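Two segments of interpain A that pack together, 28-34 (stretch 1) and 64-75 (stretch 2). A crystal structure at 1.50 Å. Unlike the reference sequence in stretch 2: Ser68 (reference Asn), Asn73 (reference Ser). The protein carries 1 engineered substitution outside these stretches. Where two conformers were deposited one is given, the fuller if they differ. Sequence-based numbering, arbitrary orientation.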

ATOM      1  N   ALA A  28       9.256 -21.470  10.050  1.00 11.62           N
ATOM      2  CA  ALA A  28       9.541 -22.821  10.516  1.00 11.28           C
ATOM      3  C   ALA A  28       9.381 -22.853  12.012  1.00 12.49           C
ATOM      4  O   ALA A  28      10.351 -22.689  12.767  1.00 11.55           O
ATOM      5  N   ASP A  29       8.126 -22.994  12.422  1.00 12.39           N
ATOM      6  CA  ASP A  29       7.779 -23.033  13.831  1.00 14.35           C
ATOM      7  C   ASP A  29       6.430 -23.671  14.049  1.00 13.73           C
ATOM      8  O   ASP A  29       5.506 -23.428  13.284  1.00 14.56           O
ATOM      9  N   ASP A  30       6.294 -24.455  15.115  1.00 13.76           N
ATOM     10  CA  ASP A  30       5.028 -25.104  15.384  1.00 14.42           C
ATOM     11  C   ASP A  30       3.899 -24.112  15.614  1.00 13.88           C
ATOM     12  O   ASP A  30       2.741 -24.459  15.399  1.00 14.61           O
ATOM     13  N   LEU A  31       4.242 -22.896  16.033  1.00 13.35           N
ATOM     14  CA  LEU A  31       3.250 -21.875  16.377  1.00 13.80           C
ATOM     15  C   LEU A  31       2.913 -20.887  15.270  1.00 13.62           C
ATOM     16  O   LEU A  31       2.122 -19.959  15.489  1.00 14.83           O
ATOM     17  N   ALA A  32       3.498 -21.085  14.093  1.00 13.04           N
ATOM     18  CA  ALA A  32       3.232 -20.222  12.939  1.00 13.14           C
ATOM     19  C   ALA A  32       2.830 -21.047  11.724  1.00 12.64           C
ATOM     20  O   ALA A  32       3.332 -22.149  11.532  1.00 13.05           O
ATOM     21  N   PRO A  33       1.949 -20.489  10.868  1.00 12.70           N
ATOM     22  CA  PRO A  33       1.693 -21.186   9.600  1.00 12.74           C
ATOM     23  C   PRO A  33       2.944 -21.119   8.737  1.00 12.47           C
ATOM     24  O   PRO A  33       3.669 -20.118   8.786  1.00 12.78           O
ATOM     25  N   GLU A  34       3.201 -22.166   7.952  1.00 11.92           N
ATOM     26  CA  GLU A  34       4.438 -22.246   7.204  1.00 12.83           C
ATOM     27  C   GLU A  34       4.506 -21.175   6.103  1.00 12.20           C
ATOM     28  O   GLU A  34       5.469 -20.440   6.004  1.00 13.38           O
ATOM     29  N   ASN A  64       6.951 -13.046  19.125  1.00 10.94           N
ATOM     30  CA  ASN A  64       6.045 -12.873  20.242  1.00 11.24           C
ATOM     31  C   ASN A  64       5.184 -14.125  20.485  1.00 11.07           C
ATOM     32  O   ASN A  64       4.952 -14.515  21.630  1.00 11.47           O
ATOM     33  N   ALA A  65       4.749 -14.770  19.400  1.00 10.95           N
ATOM     34  CA  ALA A  65       4.001 -16.021  19.514  1.00 11.03           C
ATOM     35  C   ALA A  65       4.786 -17.083  20.232  1.00 11.01           C
ATOM     36  O   ALA A  65       4.272 -17.785  21.108  1.00 10.72           O
ATOM     37  N   VAL A  66       6.043 -17.234  19.840  1.00 10.31           N
ATOM     38  CA  VAL A  66       6.907 -18.226  20.459  1.00 11.82           C
ATOM     39  C   VAL A  66       7.129 -17.908  21.951  1.00 10.69           C
ATOM     40  O   VAL A  66       7.040 -18.816  22.790  1.00 12.47           O
ATOM     41  N   LYS A  67       7.374 -16.631  22.272  1.00 11.10           N
ATOM     42  CA  LYS A  67       7.621 -16.218  23.666  1.00 12.68           C
ATOM     43  C   LYS A  67       6.410 -16.506  24.547  1.00 12.78           C
ATOM     44  O   LYS A  67       6.565 -16.951  25.697  1.00 12.05           O
ATOM     45  N   SER A  68       5.224 -16.225  24.002  1.00 14.75           N
ATOM     46  CA  SER A  68       3.960 -16.350  24.736  1.00 18.03           C
ATOM     47  C   SER A  68       3.345 -17.751  24.565  1.00 19.44           C
ATOM     48  O   SER A  68       2.324 -18.085  25.205  1.00 20.13           O
ATOM     49  N   ASN A  69       3.992 -18.589  23.752  1.00 20.22           N
ATOM     50  CA  ASN A  69       3.542 -19.962  23.485  1.00 21.54           C
ATOM     51  C   ASN A  69       2.088 -20.004  23.022  1.00 21.64           C
ATOM     52  O   ASN A  69       1.296 -20.852  23.463  1.00 21.93           O
ATOM     53  N   LYS A  70       1.738 -19.078  22.138  1.00 20.75           N
ATOM     54  CA  LYS A  70       0.381 -18.960  21.635  1.00 22.13           C
ATOM     55  C   LYS A  70       0.446 -19.063  20.124  1.00 20.94           C
ATOM     56  O   LYS A  70       1.124 -18.249  19.482  1.00 20.80           O
ATOM     57  N   PRO A  71      -0.280 -20.029  19.544  1.00 20.38           N
ATOM     58  CA  PRO A  71      -0.241 -20.171  18.093  1.00 20.16           C
ATOM     59  C   PRO A  71      -0.786 -18.943  17.388  1.00 19.39           C
ATOM     60  O   PRO A  71      -1.741 -18.301  17.866  1.00 19.06           O
ATOM     61  N   LEU A  72      -0.180 -18.599  16.255  1.00 18.76           N
ATOM     62  CA  LEU A  72      -0.676 -17.488  15.456  1.00 18.10           C
ATOM     63  C   LEU A  72      -2.003 -17.882  14.822  1.00 18.92           C
ATOM     64  O   LEU A  72      -2.205 -19.037  14.439  1.00 19.01           O
ATOM     65  N   ASN A  73      -2.901 -16.920  14.715  1.00 19.24           N
ATOM     66  CA  ASN A  73      -4.200 -17.249  14.140  1.00 20.49           C
ATOM     67  C   ASN A  73      -4.167 -17.322  12.618  1.00 18.02           C
ATOM     68  O   ASN A  73      -3.308 -16.711  11.967  1.00 17.00           O
ATOM     69  N   VAL A  74      -5.095 -18.109  12.082  1.00 15.82           N
ATOM     70  CA  VAL A  74      -5.272 -18.278  10.642  1.00 14.37           C
ATOM     71  C   VAL A  74      -6.761 -18.062  10.394  1.00 13.10           C
ATOM     72  O   VAL A  74      -7.609 -18.797  10.925  1.00 13.64           O
ATOM     73  N   ILE A  75      -7.075 -17.010   9.659  1.00 11.30           N
ATOM     74  CA  ILE A  75      -8.470 -16.628   9.428  1.00 12.90           C
ATOM     75  C   ILE A  75      -8.704 -16.709   7.934  1.00 13.90           C
ATOM     76  O   ILE A  75      -7.977 -16.057   7.143  1.00 16.08           O
TER

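Stretch 2 enters the contact as the last turn or so of a helix and leaves it as an extended loop, and along most of this path it packs against Leu31, the residue of stretch 1 with the largest covered area. Asn64 lies too far away to take part. Ala65 points its CB toward stretch 1, but its closest approach is through the backbone, with its O atom 3.6 Å from CD1 of Leu31. The same carbonyl accepts a hydrogen bond from the backbone N of Lys70 (3.0 Å from Lys70 N to Ala65 O), so the carbonyl that Leu31 CD1 touches is already engaged within stretch 2.

Val66, in the t rotamer, projects sideways and meets two residues. Its CA lies 3.8 Å and its CG2 4.4 Å from CD1 of Leu31, while CG2 also comes within 3.4 Å of OD2 of Asp29. That aspartate, chi1 t, points toward stretch 2, yet its polar work is local: OD1 accepts a hydrogen bond from the backbone N of Leu31 (3.0 Å from Leu31 N to Asp29 OD1), inside the type I turn that runs from Asp29 to Ala32. The bond helps hold the turn that presents Leu31, whose side chain adopts chi1 m and chi2 t.

Lys67 points away and Ser68 sideways, and neither touches stretch 1. Asn69 leaves the helical conformation with positive phi. Its CA-to-CB bond points away, but with chi1 t the side chain returns far enough to place OD1 3.8 Å from CD1 of Leu31. Lys70 also points away; its NZ instead donates to the carbonyl of the next residue, 2.8 Å from Pro71 O.

The CA-to-CB bond of Pro71 points sideways, and its CG lies 3.8 Å from CD2 of Leu31, so the two methyls of the leucine reach different parts of stretch 2. Pro71 CA also makes a CA-H...O contact of 3.5 Å with Leu31 O. Leu31 O is also the acceptor of the sole direct hydrogen bond between the stretches, from Leu72 N at 2.8 Å and almost linear. A water donates to Leu72 O (2.8 Å from the water O) and, more weakly, to Leu31 O (3.2 Å from the water O), bridging the two carbonyls.

Leu72, chi1 m and chi2 t, points toward stretch 1. Its CD1 packs 3.8 Å from CB of Ala32, and its CB lies 4.1 Å from CD of Pro33. Asn73 turns away, its ND2 hydrogen-bonded elsewhere in the structure. Val74, chi1 t, faces back and ends the apolar contact, with CG2 4.3 Å from CG of Pro33.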

ATOM      1  CB  ALA A  28      10.934 -23.291  10.082  1.00 12.07           C
ATOM      2  CB  ASP A  29       7.718 -21.637  14.413  1.00 15.02           C
ATOM      3  CG  ASP A  29       7.961 -21.651  15.889  1.00 18.05           C
ATOM      4  OD1 ASP A  29       7.001 -22.013  16.668  1.00 19.46           O
ATOM      5  OD2 ASP A  29       9.140 -21.367  16.245  1.00 18.15           O
ATOM      6  CB  ASP A  30       5.175 -26.047  16.560  1.00 15.88           C
ATOM      7  CG  ASP A  30       5.884 -27.330  16.162  1.00 18.30           C
ATOM      8  OD1 ASP A  30       5.203 -28.243  15.630  1.00 21.79           O
ATOM      9  OD2 ASP A  30       7.131 -27.427  16.342  1.00 17.76           O
ATOM     10  CB  LEU A  31       3.719 -21.099  17.608  1.00 14.00           C
ATOM     11  CG  LEU A  31       3.854 -21.944  18.879  1.00 15.43           C
ATOM     12  CD1 LEU A  31       4.644 -21.223  19.974  1.00 18.06           C
ATOM     13  CD2 LEU A  31       2.479 -22.324  19.404  1.00 16.62           C
ATOM     14  CB  ALA A  32       4.470 -19.423  12.592  1.00 13.05           C
ATOM     15  CB  PRO A  33       0.578 -20.368   8.958  1.00 12.82           C
ATOM     16  CG  PRO A  33       0.670 -19.025   9.592  1.00 13.53           C
ATOM     17  CD  PRO A  33       1.208 -19.214  10.976  1.00 13.16           C
ATOM     18  CB  GLU A  34       4.563 -23.621   6.583  1.00 12.17           C
ATOM     19  CG  GLU A  34       5.924 -23.837   5.946  1.00 12.20           C
ATOM     20  CD  GLU A  34       6.138 -25.223   5.383  1.00 13.71           C
ATOM     21  OE1 GLU A  34       5.231 -25.785   4.707  1.00 15.91           O
ATOM     22  OE2 GLU A  34       7.259 -25.732   5.597  1.00 14.44           O
ATOM     23  CB  ASN A  64       5.110 -11.687  19.970  0.50 11.52           C
ATOM     24  CG  ASN A  64       4.069 -11.479  21.077  0.50 13.80           C
ATOM     25  OD1 ASN A  64       2.910 -11.902  20.948  0.50 16.03           O
ATOM     26  ND2 ASN A  64       4.476 -10.825  22.160  0.50 15.03           N
ATOM     27  CB  ALA A  65       3.613 -16.522  18.143  1.00 11.81           C
ATOM     28  CB  VAL A  66       8.258 -18.328  19.682  1.00 11.41           C
ATOM     29  CG1 VAL A  66       9.317 -19.080  20.446  1.00 15.23           C
ATOM     30  CG2 VAL A  66       8.018 -18.886  18.266  1.00 12.38           C
ATOM     31  CB  LYS A  67       7.913 -14.721  23.708  1.00 11.28           C
ATOM     32  CG  LYS A  67       7.941 -14.139  25.137  1.00 13.09           C
ATOM     33  CD  LYS A  67       8.688 -12.807  25.259  1.00 15.01           C
ATOM     34  CE  LYS A  67       8.116 -11.694  24.450  1.00 19.18           C
ATOM     35  NZ  LYS A  67       8.974 -10.446  24.648  1.00 21.65           N
ATOM     36  CB  SER A  68       2.982 -15.248  24.314  1.00 18.26           C
ATOM     37  OG  SER A  68       3.430 -13.932  24.721  1.00 21.78           O
ATOM     38  CB  ASN A  69       3.721 -20.833  24.728  1.00 22.35           C
ATOM     39  CG  ASN A  69       3.897 -22.285  24.394  1.00 24.31           C
ATOM     40  OD1 ASN A  69       4.644 -22.651  23.476  1.00 25.34           O
ATOM     41  ND2 ASN A  69       3.230 -23.145  25.170  1.00 27.43           N
ATOM     42  CB  LYS A  70      -0.208 -17.611  22.041  1.00 22.31           C
ATOM     43  CG  LYS A  70      -1.428 -17.114  21.218  1.00 27.14           C
ATOM     44  CD  LYS A  70      -2.786 -17.521  21.816  1.00 31.69           C
ATOM     45  CE  LYS A  70      -3.419 -18.718  21.098  1.00 33.30           C
ATOM     46  NZ  LYS A  70      -3.810 -18.419  19.684  1.00 34.36           N
ATOM     47  CB  PRO A  71      -1.168 -21.366  17.821  1.00 20.12           C
ATOM     48  CG  PRO A  71      -1.329 -22.065  19.122  1.00 21.49           C
ATOM     49  CD  PRO A  71      -1.154 -21.029  20.182  1.00 20.97           C
ATOM     50  CB  LEU A  72       0.341 -17.048  14.383  1.00 16.94           C
ATOM     51  CG  LEU A  72       1.618 -16.389  14.909  1.00 15.56           C
ATOM     52  CD1 LEU A  72       2.690 -16.358  13.817  1.00 17.10           C
ATOM     53  CD2 LEU A  72       1.337 -14.952  15.433  1.00 15.18           C
ATOM     54  CB  ASN A  73      -5.282 -16.307  14.639  1.00 22.25           C
ATOM     55  CG  ASN A  73      -5.101 -14.898  14.161  1.00 26.71           C
ATOM     56  OD1 ASN A  73      -4.772 -14.641  12.994  1.00 34.29           O
ATOM     57  ND2 ASN A  73      -5.339 -13.954  15.052  1.00 30.21           N
ATOM     58  CB  VAL A  74      -4.873 -19.692  10.193  1.00 14.55           C
ATOM     59  CG1 VAL A  74      -5.144 -19.857   8.720  1.00 14.37           C
ATOM     60  CG2 VAL A  74      -3.399 -19.919  10.476  1.00 14.50           C
ATOM     61  CB  ILE A  75      -8.728 -15.201   9.944  1.00 12.91           C
ATOM     62  CG1 ILE A  75      -8.494 -15.119  11.452  1.00 13.55           C
ATOM     63  CG2 ILE A  75     -10.144 -14.753   9.607  1.00 13.39           C
ATOM     64  CD1 ILE A  75      -8.482 -13.691  11.973  1.00 15.44           C
TER
HETATM   65  O   HOH W   1      -0.304 -20.900  13.545  1.00 20.44           O